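Local coordinates for DNA mismatch repair protein PMS1 (Saccharomyces cerevisiae, PDB 3H4L), which probably acts in DNA mismatch repair as an ATP-binding protein, its N-terminal region carrying a GHKL-type ATPase domain that here holds an ATP analogue, at residues Ser37-Ile47 with Ile57-Gly65; Ser69-His78 with Val92-Ser103. All coordinates share one frame; numbering follows the deposited sequence.

Contact 1 (Ser37-Ile47 with Ile57-Gly65). With ANP (phosphoaminophosphonic acid-adenylate ester), chain E.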
loop_
_atom_site.group_PDB
_atom_site.type_symbol
_atom_site.label_atom_id
_atom_site.label_comp_id
_atom_site.label_asym_id
_atom_site.label_seq_id
_atom_site.Cartn_x
_atom_site.Cartn_y
_atom_site.Cartn_z
ATOM N N SER B 37 10.293 -16.401 -9.967
ATOM C CA SER B 37 11.363 -15.811 -9.171
ATOM C C SER B 37 11.867 -16.838 -8.166
ATOM O O SER B 37 13.064 -17.082 -8.073
ATOM C CB SER B 37 10.874 -14.546 -8.442
ATOM O OG SER B 37 10.663 -13.481 -9.361
ATOM N N ILE B 38 10.957 -17.457 -7.424
ATOM C CA ILE B 38 11.383 -18.449 -6.450
ATOM C C ILE B 38 12.180 -19.549 -7.147
ATOM O O ILE B 38 13.193 -19.999 -6.625
ATOM C CB ILE B 38 10.191 -19.058 -5.710
ATOM C CG1 ILE B 38 9.457 -17.970 -4.931
ATOM C CG2 ILE B 38 10.671 -20.121 -4.753
ATOM C CD1 ILE B 38 8.176 -18.438 -4.302
ATOM N N ASP B 39 11.728 -19.970 -8.328
ATOM C CA ASP B 39 12.429 -21.006 -9.093
ATOM C C ASP B 39 13.826 -20.536 -9.475
ATOM O O ASP B 39 14.719 -21.346 -9.715
ATOM C CB ASP B 39 11.695 -21.355 -10.399
ATOM C CG ASP B 39 10.384 -22.084 -10.174
ATOM O OD1 ASP B 39 10.292 -22.868 -9.205
ATOM O OD2 ASP B 39 9.451 -21.886 -10.988
ATOM N N ALA B 40 14.002 -19.222 -9.554
ATOM C CA ALA B 40 15.288 -18.655 -9.931
ATOM C C ALA B 40 16.217 -18.490 -8.732
ATOM O O ALA B 40 17.265 -17.848 -8.825
ATOM C CB ALA B 40 15.078 -17.319 -10.630
ATOM N N ASN B 41 15.821 -19.061 -7.602
ATOM C CA ASN B 41 16.638 -19.010 -6.405
ATOM C C ASN B 41 16.871 -17.591 -5.931
ATOM O O ASN B 41 18.006 -17.207 -5.608
ATOM C CB ASN B 41 17.978 -19.684 -6.673
ATOM C CG ASN B 41 17.818 -21.061 -7.261
ATOM O OD1 ASN B 41 17.219 -21.940 -6.639
ATOM N ND2 ASN B 41 18.344 -21.262 -8.470
ATOM N N ALA B 42 15.798 -16.807 -5.909
ATOM C CA ALA B 42 15.890 -15.439 -5.436
ATOM C C ALA B 42 15.617 -15.483 -3.946
ATOM O O ALA B 42 14.897 -16.357 -3.479
ATOM C CB ALA B 42 14.852 -14.574 -6.128
ATOM N N ASN B 43 16.214 -14.566 -3.193
ATOM C CA ASN B 43 15.956 -14.498 -1.760
ATOM C C ASN B 43 15.311 -13.143 -1.504
ATOM O O ASN B 43 14.927 -12.821 -0.375
ATOM C CB ASN B 43 17.240 -14.653 -0.930
ATOM C CG ASN B 43 18.323 -13.674 -1.331
ATOM O OD1 ASN B 43 18.072 -12.473 -1.497
ATOM N ND2 ASN B 43 19.546 -14.183 -1.480
ATOM N N GLN B 44 15.194 -12.351 -2.566
ATOM C CA GLN B 44 14.555 -11.053 -2.459
ATOM C C GLN B 44 13.563 -10.836 -3.605
ATOM O O GLN B 44 13.921 -10.886 -4.785
ATOM C CB GLN B 44 15.591 -9.925 -2.444
ATOM C CG GLN B 44 15.079 -8.698 -1.709
ATOM C CD GLN B 44 16.045 -7.528 -1.716
ATOM O OE1 GLN B 44 17.248 -7.687 -1.466
ATOM N NE2 GLN B 44 15.515 -6.332 -1.986
ATOM N N ILE B 45 12.308 -10.596 -3.255
ATOM C CA ILE B 45 11.290 -10.385 -4.270
ATOM C C ILE B 45 10.492 -9.123 -4.030
ATOM O O ILE B 45 9.875 -8.941 -2.985
ATOM C CB ILE B 45 10.344 -11.578 -4.356
ATOM C CG1 ILE B 45 11.142 -12.816 -4.774
ATOM C CG2 ILE B 45 9.242 -11.289 -5.365
ATOM C CD1 ILE B 45 10.355 -14.089 -4.770
ATOM N N GLU B 46 10.507 -8.255 -5.025
ATOM C CA GLU B 46 9.823 -6.988 -4.942
ATOM C C GLU B 46 8.780 -6.928 -6.039
ATOM O O GLU B 46 9.063 -7.256 -7.192
ATOM C CB GLU B 46 10.837 -5.858 -5.110
ATOM C CG GLU B 46 10.286 -4.469 -4.910
ATOM C CD GLU B 46 11.323 -3.418 -5.220
ATOM O OE1 GLU B 46 12.457 -3.546 -4.693
ATOM O OE2 GLU B 46 11.012 -2.481 -5.988
ATOM N N ILE B 47 7.577 -6.500 -5.662
ATOM C CA ILE B 47 6.447 -6.408 -6.570
ATOM C C ILE B 47 5.888 -4.999 -6.525
ATOM O O ILE B 47 5.518 -4.497 -5.464
ATOM C CB ILE B 47 5.360 -7.404 -6.145
ATOM C CG1 ILE B 47 5.950 -8.814 -6.086
ATOM C CG2 ILE B 47 4.195 -7.359 -7.101
ATOM C CD1 ILE B 47 4.988 -9.842 -5.573
ATOM N N ILE B 57 2.131 -4.497 -13.494
ATOM C CA ILE B 57 2.656 -5.208 -12.353
ATOM C C ILE B 57 4.081 -5.533 -12.679
ATOM O O ILE B 57 4.373 -6.001 -13.770
ATOM C CB ILE B 57 1.906 -6.508 -12.041
ATOM C CG1 ILE B 57 2.734 -7.288 -11.018
ATOM C CG2 ILE B 57 1.627 -7.285 -13.289
ATOM C CD1 ILE B 57 2.104 -8.551 -10.545
ATOM N N GLU B 58 4.969 -5.303 -11.722
ATOM C CA GLU B 58 6.374 -5.575 -11.932
ATOM C C GLU B 58 6.928 -6.511 -10.863
ATOM O O GLU B 58 6.706 -6.325 -9.669
ATOM C CB GLU B 58 7.155 -4.254 -11.962
ATOM C CG GLU B 58 8.679 -4.424 -11.942
ATOM C CD GLU B 58 9.447 -3.104 -11.993
ATOM O OE1 GLU B 58 10.622 -3.091 -11.564
ATOM O OE2 GLU B 58 8.893 -2.088 -12.467
ATOM N N CYS B 59 7.653 -7.529 -11.294
ATOM C CA CYS B 59 8.227 -8.456 -10.338
ATOM C C CYS B 59 9.748 -8.449 -10.465
ATOM O O CYS B 59 10.291 -8.761 -11.535
ATOM C CB CYS B 59 7.677 -9.864 -10.564
ATOM S SG CYS B 59 8.168 -11.018 -9.293
ATOM N N SER B 60 10.419 -8.072 -9.374
ATOM C CA SER B 60 11.878 -7.996 -9.339
ATOM C C SER B 60 12.496 -8.941 -8.332
ATOM O O SER B 60 12.092 -8.972 -7.167
ATOM C CB SER B 60 12.350 -6.577 -9.007
ATOM O OG SER B 60 12.446 -5.782 -10.168
ATOM N N ASP B 61 13.488 -9.700 -8.780
ATOM C CA ASP B 61 14.163 -10.633 -7.900
ATOM C C ASP B 61 15.670 -10.566 -8.119
ATOM O O ASP B 61 16.146 -9.963 -9.085
ATOM C CB ASP B 61 13.669 -12.054 -8.164
ATOM C CG ASP B 61 14.024 -12.546 -9.549
ATOM O OD1 ASP B 61 15.214 -12.471 -9.930
ATOM O OD2 ASP B 61 13.114 -13.023 -10.262
ATOM N N ASN B 62 16.418 -11.191 -7.215
ATOM C CA ASN B 62 17.865 -11.227 -7.328
ATOM C C ASN B 62 18.288 -12.667 -7.643
ATOM O O ASN B 62 19.342 -13.136 -7.214
ATOM C CB ASN B 62 18.505 -10.733 -6.025
ATOM C CG ASN B 62 18.015 -11.493 -4.805
ATOM O OD1 ASN B 62 17.168 -12.387 -4.912
ATOM N ND2 ASN B 62 18.546 -11.136 -3.631
ATOM N N GLY B 63 17.454 -13.363 -8.407
ATOM C CA GLY B 63 17.748 -14.737 -8.759
ATOM C C GLY B 63 18.866 -14.896 -9.771
ATOM O O GLY B 63 19.589 -13.955 -10.086
ATOM N N ASP B 64 18.983 -16.109 -10.295
ATOM C CA ASP B 64 20.014 -16.455 -11.263
ATOM C C ASP B 64 19.923 -15.737 -12.600
ATOM O O ASP B 64 20.879 -15.760 -13.368
ATOM C CB ASP B 64 20.004 -17.966 -11.495
ATOM C CG ASP B 64 20.225 -18.747 -10.214
ATOM O OD1 ASP B 64 19.987 -19.970 -10.207
ATOM O OD2 ASP B 64 20.645 -18.129 -9.212
ATOM N N GLY B 65 18.791 -15.098 -12.887
ATOM C CA GLY B 65 18.661 -14.394 -14.154
ATOM C C GLY B 65 18.438 -15.334 -15.326
ATOM O O GLY B 65 18.448 -16.547 -15.157
HETATM P PG ANP E . 6.069 -23.371 -14.924
HETATM O O1G ANP E . 5.702 -21.947 -14.861
HETATM O O2G ANP E . 6.710 -23.836 -13.716
HETATM O O3G ANP E . 4.945 -24.303 -15.288
HETATM P PB ANP E . 8.298 -22.428 -16.449
HETATM O O1B ANP E . 9.367 -23.116 -17.228
HETATM O O2B ANP E . 8.736 -21.662 -15.297
HETATM N N3B ANP E . 7.159 -23.503 -16.110
HETATM P PA ANP E . 7.316 -19.889 -17.482
HETATM O O1A ANP E . 6.804 -19.543 -16.172
HETATM O O2A ANP E . 6.613 -19.420 -18.712
HETATM O O3A ANP E . 7.591 -21.463 -17.495
HETATM O "O5'" ANP E . 8.725 -19.187 -17.732
HETATM C "C5'" ANP E . 9.697 -19.989 -18.287
HETATM C "C4'" ANP E . 11.107 -19.668 -18.592
HETATM O "O4'" ANP E . 11.351 -18.256 -18.461
HETATM C "C3'" ANP E . 11.718 -20.362 -17.422
HETATM O "O3'" ANP E . 11.875 -21.757 -17.705
HETATM C "C2'" ANP E . 12.957 -19.552 -17.180
HETATM O "O2'" ANP E . 13.989 -20.129 -17.957
HETATM C "C1'" ANP E . 12.479 -18.127 -17.609
HETATM N N9 ANP E . 12.048 -17.172 -16.546
HETATM C C8 ANP E . 10.813 -16.611 -16.257
HETATM N N7 ANP E . 10.762 -15.795 -15.246
HETATM C C5 ANP E . 12.070 -15.795 -14.801
HETATM C C6 ANP E . 12.773 -15.132 -13.723
HETATM N N6 ANP E . 12.150 -14.300 -12.898
HETATM N N1 ANP E . 14.138 -15.346 -13.526
HETATM C C2 ANP E . 14.827 -16.199 -14.359
HETATM N N3 ANP E . 14.262 -16.870 -15.403
HETATM C C4 ANP E . 12.887 -16.643 -15.572
#

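Contact 2 (Ser69-His78 with Val92-Ser103). With ANP (phosphoaminophosphonic acid-adenylate ester), chain E.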
loop_
_atom_site.group_PDB
_atom_site.type_symbol
_atom_site.label_atom_id
_atom_site.label_comp_id
_atom_site.label_asym_id
_atom_site.label_seq_id
_atom_site.Cartn_x
_atom_site.Cartn_y
_atom_site.Cartn_z
ATOM N N SER B 69 21.225 -16.936 -24.087
ATOM C CA SER B 69 20.938 -17.840 -25.193
ATOM C C SER B 69 19.461 -18.181 -25.256
ATOM O O SER B 69 18.979 -18.629 -26.295
ATOM C CB SER B 69 21.752 -19.127 -25.067
ATOM O OG SER B 69 21.406 -19.837 -23.894
ATOM N N ASN B 70 18.751 -17.954 -24.150
ATOM C CA ASN B 70 17.323 -18.249 -24.071
ATOM C C ASN B 70 16.433 -17.078 -24.476
ATOM O O ASN B 70 15.256 -17.269 -24.766
ATOM C CB ASN B 70 16.949 -18.712 -22.651
ATOM C CG ASN B 70 17.364 -20.156 -22.370
ATOM O OD1 ASN B 70 17.120 -20.693 -21.289
ATOM N ND2 ASN B 70 17.990 -20.790 -23.351
ATOM N N TYR B 71 16.993 -15.872 -24.492
ATOM C CA TYR B 71 16.246 -14.669 -24.866
ATOM C C TYR B 71 15.276 -14.910 -26.010
ATOM O O TYR B 71 14.077 -14.674 -25.897
ATOM C CB TYR B 71 17.198 -13.554 -25.316
ATOM C CG TYR B 71 17.997 -12.858 -24.235
ATOM C CD1 TYR B 71 18.948 -11.889 -24.570
ATOM C CD2 TYR B 71 17.821 -13.166 -22.884
ATOM C CE1 TYR B 71 19.705 -11.249 -23.590
ATOM C CE2 TYR B 71 18.575 -12.531 -21.896
ATOM C CZ TYR B 71 19.516 -11.576 -22.261
ATOM O OH TYR B 71 20.292 -10.964 -21.304
ATOM N N GLU B 72 15.817 -15.383 -27.119
ATOM C CA GLU B 72 15.053 -15.611 -28.334
ATOM C C GLU B 72 13.935 -16.637 -28.274
ATOM O O GLU B 72 12.978 -16.548 -29.043
ATOM C CB GLU B 72 16.014 -15.997 -29.456
ATOM C CG GLU B 72 15.625 -15.475 -30.827
ATOM C CD GLU B 72 16.735 -15.682 -31.845
ATOM O OE1 GLU B 72 16.861 -16.809 -32.377
ATOM O OE2 GLU B 72 17.492 -14.713 -32.090
ATOM N N PHE B 73 14.052 -17.610 -27.376
ATOM C CA PHE B 73 13.046 -18.661 -27.274
ATOM C C PHE B 73 12.326 -18.697 -25.930
ATOM O O PHE B 73 11.611 -19.647 -25.625
ATOM C CB PHE B 73 13.700 -20.017 -27.531
ATOM C CG PHE B 73 14.655 -20.009 -28.682
ATOM C CD1 PHE B 73 15.978 -19.607 -28.501
ATOM C CD2 PHE B 73 14.232 -20.368 -29.957
ATOM C CE1 PHE B 73 16.871 -19.562 -29.584
ATOM C CE2 PHE B 73 15.112 -20.326 -31.044
ATOM C CZ PHE B 73 16.433 -19.922 -30.856
ATOM N N LEU B 74 12.495 -17.654 -25.135
ATOM C CA LEU B 74 11.872 -17.628 -23.829
ATOM C C LEU B 74 10.341 -17.616 -23.841
ATOM O O LEU B 74 9.716 -18.386 -23.121
ATOM C CB LEU B 74 12.391 -16.430 -23.037
ATOM C CG LEU B 74 12.173 -16.567 -21.533
ATOM C CD1 LEU B 74 12.912 -17.800 -21.053
ATOM C CD2 LEU B 74 12.671 -15.326 -20.807
ATOM N N ALA B 75 9.736 -16.767 -24.662
ATOM C CA ALA B 75 8.278 -16.673 -24.700
ATOM C C ALA B 75 7.569 -17.208 -25.953
ATOM O O ALA B 75 6.404 -16.897 -26.183
ATOM C CB ALA B 75 7.855 -15.226 -24.453
ATOM N N LEU B 76 8.253 -18.008 -26.756
ATOM C CA LEU B 76 7.628 -18.562 -27.947
ATOM C C LEU B 76 6.763 -19.753 -27.566
ATOM O O LEU B 76 7.053 -20.450 -26.588
ATOM C CB LEU B 76 8.689 -19.042 -28.942
ATOM C CG LEU B 76 9.607 -18.020 -29.622
ATOM C CD1 LEU B 76 10.638 -18.758 -30.455
ATOM C CD2 LEU B 76 8.797 -17.078 -30.495
ATOM N N LYS B 77 5.696 -19.981 -28.333
ATOM C CA LYS B 77 4.840 -21.138 -28.104
ATOM C C LYS B 77 5.446 -22.316 -28.863
ATOM O O LYS B 77 5.938 -22.159 -29.980
ATOM C CB LYS B 77 3.415 -20.880 -28.593
ATOM C CG LYS B 77 2.472 -20.467 -27.472
ATOM C CD LYS B 77 1.035 -20.312 -27.926
ATOM C CE LYS B 77 0.168 -19.993 -26.729
ATOM N NZ LYS B 77 -1.169 -19.512 -27.116
ATOM N N HIS B 78 5.415 -23.494 -28.253
ATOM C CA HIS B 78 5.983 -24.678 -28.866
ATOM C C HIS B 78 5.053 -25.308 -29.898
ATOM O O HIS B 78 3.936 -25.695 -29.578
ATOM C CB HIS B 78 6.336 -25.698 -27.772
ATOM C CG HIS B 78 7.074 -26.902 -28.275
ATOM N ND1 HIS B 78 6.440 -28.075 -28.624
ATOM C CD2 HIS B 78 8.396 -27.116 -28.488
ATOM C CE1 HIS B 78 7.337 -28.960 -29.024
ATOM N NE2 HIS B 78 8.532 -28.403 -28.950
ATOM N N VAL B 92 17.610 -26.538 -29.778
ATOM C CA VAL B 92 16.617 -25.482 -29.580
ATOM C C VAL B 92 15.608 -25.784 -28.484
ATOM O O VAL B 92 15.188 -24.882 -27.770
ATOM C CB VAL B 92 15.810 -25.152 -30.867
ATOM C CG1 VAL B 92 16.662 -24.357 -31.820
ATOM C CG2 VAL B 92 15.313 -26.426 -31.531
ATOM N N GLN B 93 15.218 -27.047 -28.347
ATOM C CA GLN B 93 14.243 -27.417 -27.327
ATOM C C GLN B 93 14.786 -27.419 -25.898
ATOM O O GLN B 93 14.113 -27.885 -24.980
ATOM C CB GLN B 93 13.596 -28.770 -27.674
ATOM C CG GLN B 93 12.290 -28.613 -28.458
ATOM C CD GLN B 93 11.819 -29.891 -29.134
ATOM O OE1 GLN B 93 10.661 -29.993 -29.545
ATOM N NE2 GLN B 93 12.715 -30.863 -29.269
ATOM N N THR B 94 16.000 -26.900 -25.715
ATOM C CA THR B 94 16.605 -26.794 -24.386
ATOM C C THR B 94 16.907 -25.327 -24.182
ATOM O O THR B 94 17.466 -24.935 -23.156
ATOM C CB THR B 94 17.950 -27.530 -24.262
ATOM O OG1 THR B 94 18.891 -26.948 -25.171
ATOM C CG2 THR B 94 17.790 -29.012 -24.549
ATOM N N LEU B 95 16.548 -24.516 -25.173
ATOM C CA LEU B 95 16.793 -23.083 -25.103
ATOM C C LEU B 95 15.532 -22.306 -24.784
ATOM O O LEU B 95 15.536 -21.075 -24.813
ATOM C CB LEU B 95 17.379 -22.571 -26.423
ATOM C CG LEU B 95 18.699 -23.215 -26.859
ATOM C CD1 LEU B 95 19.234 -22.522 -28.106
ATOM C CD2 LEU B 95 19.704 -23.118 -25.726
ATOM N N GLY B 96 14.446 -23.014 -24.489
ATOM C CA GLY B 96 13.217 -22.317 -24.173
ATOM C C GLY B 96 11.953 -23.130 -24.301
ATOM O O GLY B 96 11.920 -24.295 -23.924
ATOM N N PHE B 97 10.910 -22.503 -24.839
ATOM C CA PHE B 97 9.609 -23.147 -25.012
ATOM C C PHE B 97 9.189 -23.871 -23.728
ATOM O O PHE B 97 8.526 -24.906 -23.779
ATOM C CB PHE B 97 9.641 -24.162 -26.155
ATOM C CG PHE B 97 10.294 -23.663 -27.403
ATOM C CD1 PHE B 97 11.679 -23.695 -27.540
ATOM C CD2 PHE B 97 9.528 -23.171 -28.453
ATOM C CE1 PHE B 97 12.291 -23.247 -28.707
ATOM C CE2 PHE B 97 10.132 -22.717 -29.626
ATOM C CZ PHE B 97 11.516 -22.755 -29.754
ATOM N N ARG B 98 9.592 -23.343 -22.580
ATOM C CA ARG B 98 9.231 -23.965 -21.321
ATOM C C ARG B 98 7.972 -23.315 -20.793
ATOM O O ARG B 98 7.737 -22.128 -21.012
ATOM C CB ARG B 98 10.348 -23.809 -20.284
ATOM C CG ARG B 98 11.588 -24.646 -20.547
ATOM C CD ARG B 98 12.625 -24.489 -19.427
ATOM N NE ARG B 98 13.273 -23.180 -19.439
ATOM C CZ ARG B 98 14.083 -22.755 -20.404
ATOM N NH1 ARG B 98 14.351 -23.541 -21.442
ATOM N NH2 ARG B 98 14.615 -21.537 -20.342
ATOM N N GLY B 99 7.160 -24.112 -20.106
ATOM C CA GLY B 99 5.938 -23.607 -19.517
ATOM C C GLY B 99 4.912 -23.009 -20.453
ATOM O O GLY B 99 4.905 -23.279 -21.659
ATOM N N GLU B 100 4.048 -22.179 -19.875
ATOM C CA GLU B 100 2.981 -21.528 -20.612
ATOM C C GLU B 100 2.791 -20.080 -20.196
ATOM O O GLU B 100 2.151 -19.299 -20.903
ATOM C CB GLU B 100 1.664 -22.276 -20.379
ATOM C CG GLU B 100 1.483 -23.505 -21.225
ATOM C CD GLU B 100 0.149 -24.166 -20.984
ATOM O OE1 GLU B 100 -0.000 -24.817 -19.926
ATOM O OE2 GLU B 100 -0.755 -24.032 -21.844
ATOM N N ALA B 101 3.350 -19.718 -19.051
ATOM C CA ALA B 101 3.169 -18.370 -18.539
ATOM C C ALA B 101 3.706 -17.244 -19.405
ATOM O O ALA B 101 2.934 -16.452 -19.936
ATOM C CB ALA B 101 3.740 -18.266 -17.132
ATOM N N LEU B 102 5.016 -17.142 -19.554
ATOM C CA LEU B 102 5.526 -16.040 -20.345
ATOM C C LEU B 102 4.938 -16.060 -21.743
ATOM O O LEU B 102 4.642 -15.012 -22.322
ATOM C CB LEU B 102 7.059 -16.067 -20.402
ATOM C CG LEU B 102 7.782 -15.741 -19.096
ATOM C CD1 LEU B 102 9.151 -15.199 -19.437
ATOM C CD2 LEU B 102 7.017 -14.708 -18.296
ATOM N N SER B 103 4.750 -17.260 -22.271
ATOM C CA SER B 103 4.198 -17.424 -23.603
ATOM C C SER B 103 2.783 -16.856 -23.657
ATOM O O SER B 103 2.361 -16.318 -24.681
ATOM C CB SER B 103 4.177 -18.907 -23.963
ATOM O OG SER B 103 4.190 -19.058 -25.363
HETATM P PG ANP E . 6.069 -23.371 -14.924
HETATM O O1G ANP E . 5.702 -21.947 -14.861
HETATM O O2G ANP E . 6.710 -23.836 -13.716
HETATM O O3G ANP E . 4.945 -24.303 -15.288
HETATM P PB ANP E . 8.298 -22.428 -16.449
HETATM O O1B ANP E . 9.367 -23.116 -17.228
HETATM O O2B ANP E . 8.736 -21.662 -15.297
HETATM N N3B ANP E . 7.159 -23.503 -16.110
HETATM P PA ANP E . 7.316 -19.889 -17.482
HETATM O O1A ANP E . 6.804 -19.543 -16.172
HETATM O O2A ANP E . 6.613 -19.420 -18.712
HETATM O O3A ANP E . 7.591 -21.463 -17.495
HETATM O "O5'" ANP E . 8.725 -19.187 -17.732
HETATM C "C5'" ANP E . 9.697 -19.989 -18.287
HETATM C "C4'" ANP E . 11.107 -19.668 -18.592
HETATM O "O4'" ANP E . 11.351 -18.256 -18.461
HETATM C "C3'" ANP E . 11.718 -20.362 -17.422
HETATM O "O3'" ANP E . 11.875 -21.757 -17.705
HETATM C "C2'" ANP E . 12.957 -19.552 -17.180
HETATM O "O2'" ANP E . 13.989 -20.129 -17.957
HETATM C "C1'" ANP E . 12.479 -18.127 -17.609
HETATM N N9 ANP E . 12.048 -17.172 -16.546
HETATM C C8 ANP E . 10.813 -16.611 -16.257
HETATM N N7 ANP E . 10.762 -15.795 -15.246
HETATM C C5 ANP E . 12.070 -15.795 -14.801
HETATM C C6 ANP E . 12.773 -15.132 -13.723
HETATM N N6 ANP E . 12.150 -14.300 -12.898
HETATM N N1 ANP E . 14.138 -15.346 -13.526
HETATM C C2 ANP E . 14.827 -16.199 -14.359
HETATM N N3 ANP E . 14.262 -16.870 -15.403
HETATM C C4 ANP E . 12.887 -16.643 -15.572
HETATM O O HOH W 1 10.145 -20.368 -21.814
HETATM O O HOH W 2 3.866 -16.386 -27.652
#

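Contact 1 (Ser37-Ile47 with Ile57-Gly65)
Glu46 and Ser60 form the hydrogen-bonded antiparallel pair that fixes the register of the hairpin between strands 44-50 and 56-61. Glu46 N lies 2.8 Å from Ser60 O and Ser60 N 2.7 Å from Glu46 O, both bonds nearly straight, with the two strand axes at 165°.

At the open end of the hairpin, where the chain leaves strand 56-61, side chains take over the polar bonding. The torsion of Asn62 places CG between the backbone N and the carbonyl carbon (chi1 54°), so its amide reaches back over the start of strand 44-50. OD1 accepts from Asn43 N at 2.9 Å on an in-plane lone pair and from Gln44 N above the carbonyl plane, while ND2 donates to Asn43 OD1 at 2.6 Å, the two amides standing 84° apart. Trimming this residue to alanine would probably strip two backbone N-H groups of their shared acceptor and set the Asn43 amide free to turn. Further along, Asp64 N donates to Ala40 O, and Asn41 ND2 reaches Asp64 OD1 from above the carboxylate plane. Gly63 passes so close to Ala40 O that a CB would clash there.

The apolar contacts lie on the Ile47 and Cys59 face, where Ile47 CG2 runs alongside Ile57 CG1 at 4.2 Å and Cys59 SG meets Ile45 CG2. Val30, Leu33 and Val34 of helix 26-39 cover this face.

At the pocket, Ser37 OG donates to the anti lone pair of Asp61 OD2 at 2.7 Å, and the same oxygen accepts from ANP N6 at 3.1 Å. Asp61 OD1 takes Gly63 N in an Asx turn and also Thr145 N. OD1 thus anchors the carboxylate, leaving OD2 to accept from the adenine amino group, consistent with the aspartate's role in the DxGxG motif of GHKL ATPases.

Contact 2 (Ser69-His78 with Val92-Ser103)
Phe97 N donates to Phe73 O over 3.0 Å in a nearly straight bond, joining two irregular backbones beside Gly96, whose angles (phi 160°, psi -139°) suit glycine and where a CB would strike Phe73 O.

Around this bond Phe73, His78 and Phe97 form an aromatic cluster. Phe73 CD2 meets Phe97 CZ at 3.6 Å with the rings oblique, Phe73 O sits over one face of the Phe97 ring, and the His78 ring turns its edge toward a Phe97 face in an offset edge-to-face pair, planes 86° apart. Rotation of the imidazole is fixed by His78 NE2, which donates in its ring plane to a lone pair of Gln93 OE1 at 2.7 Å; Ile83 of helix 80-83 also touches both His78 and Phe97.

On the nucleotide side, the bend of Arg98 at chi3 swings its guanidinium toward the ribose. NE donates to ANP O3' at 2.6 Å and NH2 to ANP O2' at 2.8 Å. Arg98 NH2 also donates to Asn70 OD1 at 2.8 Å, the nitrogen lying above the plane of the Asn70 amide, which makes Asn70 a second-shell brace. Leu74 CD2 packs obliquely on Leu102 CD1 at 3.8 Å, while Leu74 CD1 borders ribose O4'. Ser103 OG donates to Ala75 O, tying the start of helix 101-107 to the loop.

Leu102 N gives its hydrogen to ANP O2A at 2.9 Å. The GFRGEAL sequence from Gly96, characteristic of the MutL family, thus presents a backbone donor to the alpha-phosphate and a braced arginine to both ribose hydroxyls, so sugar and phosphate are gripped together.

Contacts 1 and 2 follow one another along the chain, residues 69-78 coming soon after 57-65. Their centres are about 19 Å apart, and the two touch nowhere directly; the bound ANP joins them. Contact 1 serves the adenine end, while contact 2 handles the ribose and the alpha-phosphate, with Asn36 on helix 26-39 adding another hydrogen bond to the nucleotide. The magnesium ion lies nearer the phosphate side: about 7 Å from the side chain of Leu102 and about 10 Å from that of Ser37. The open end of an interior hairpin and an irregular loop pair leading into helix 101-107 together supply much of one pocket, consistent with the GHKL ATPase fold.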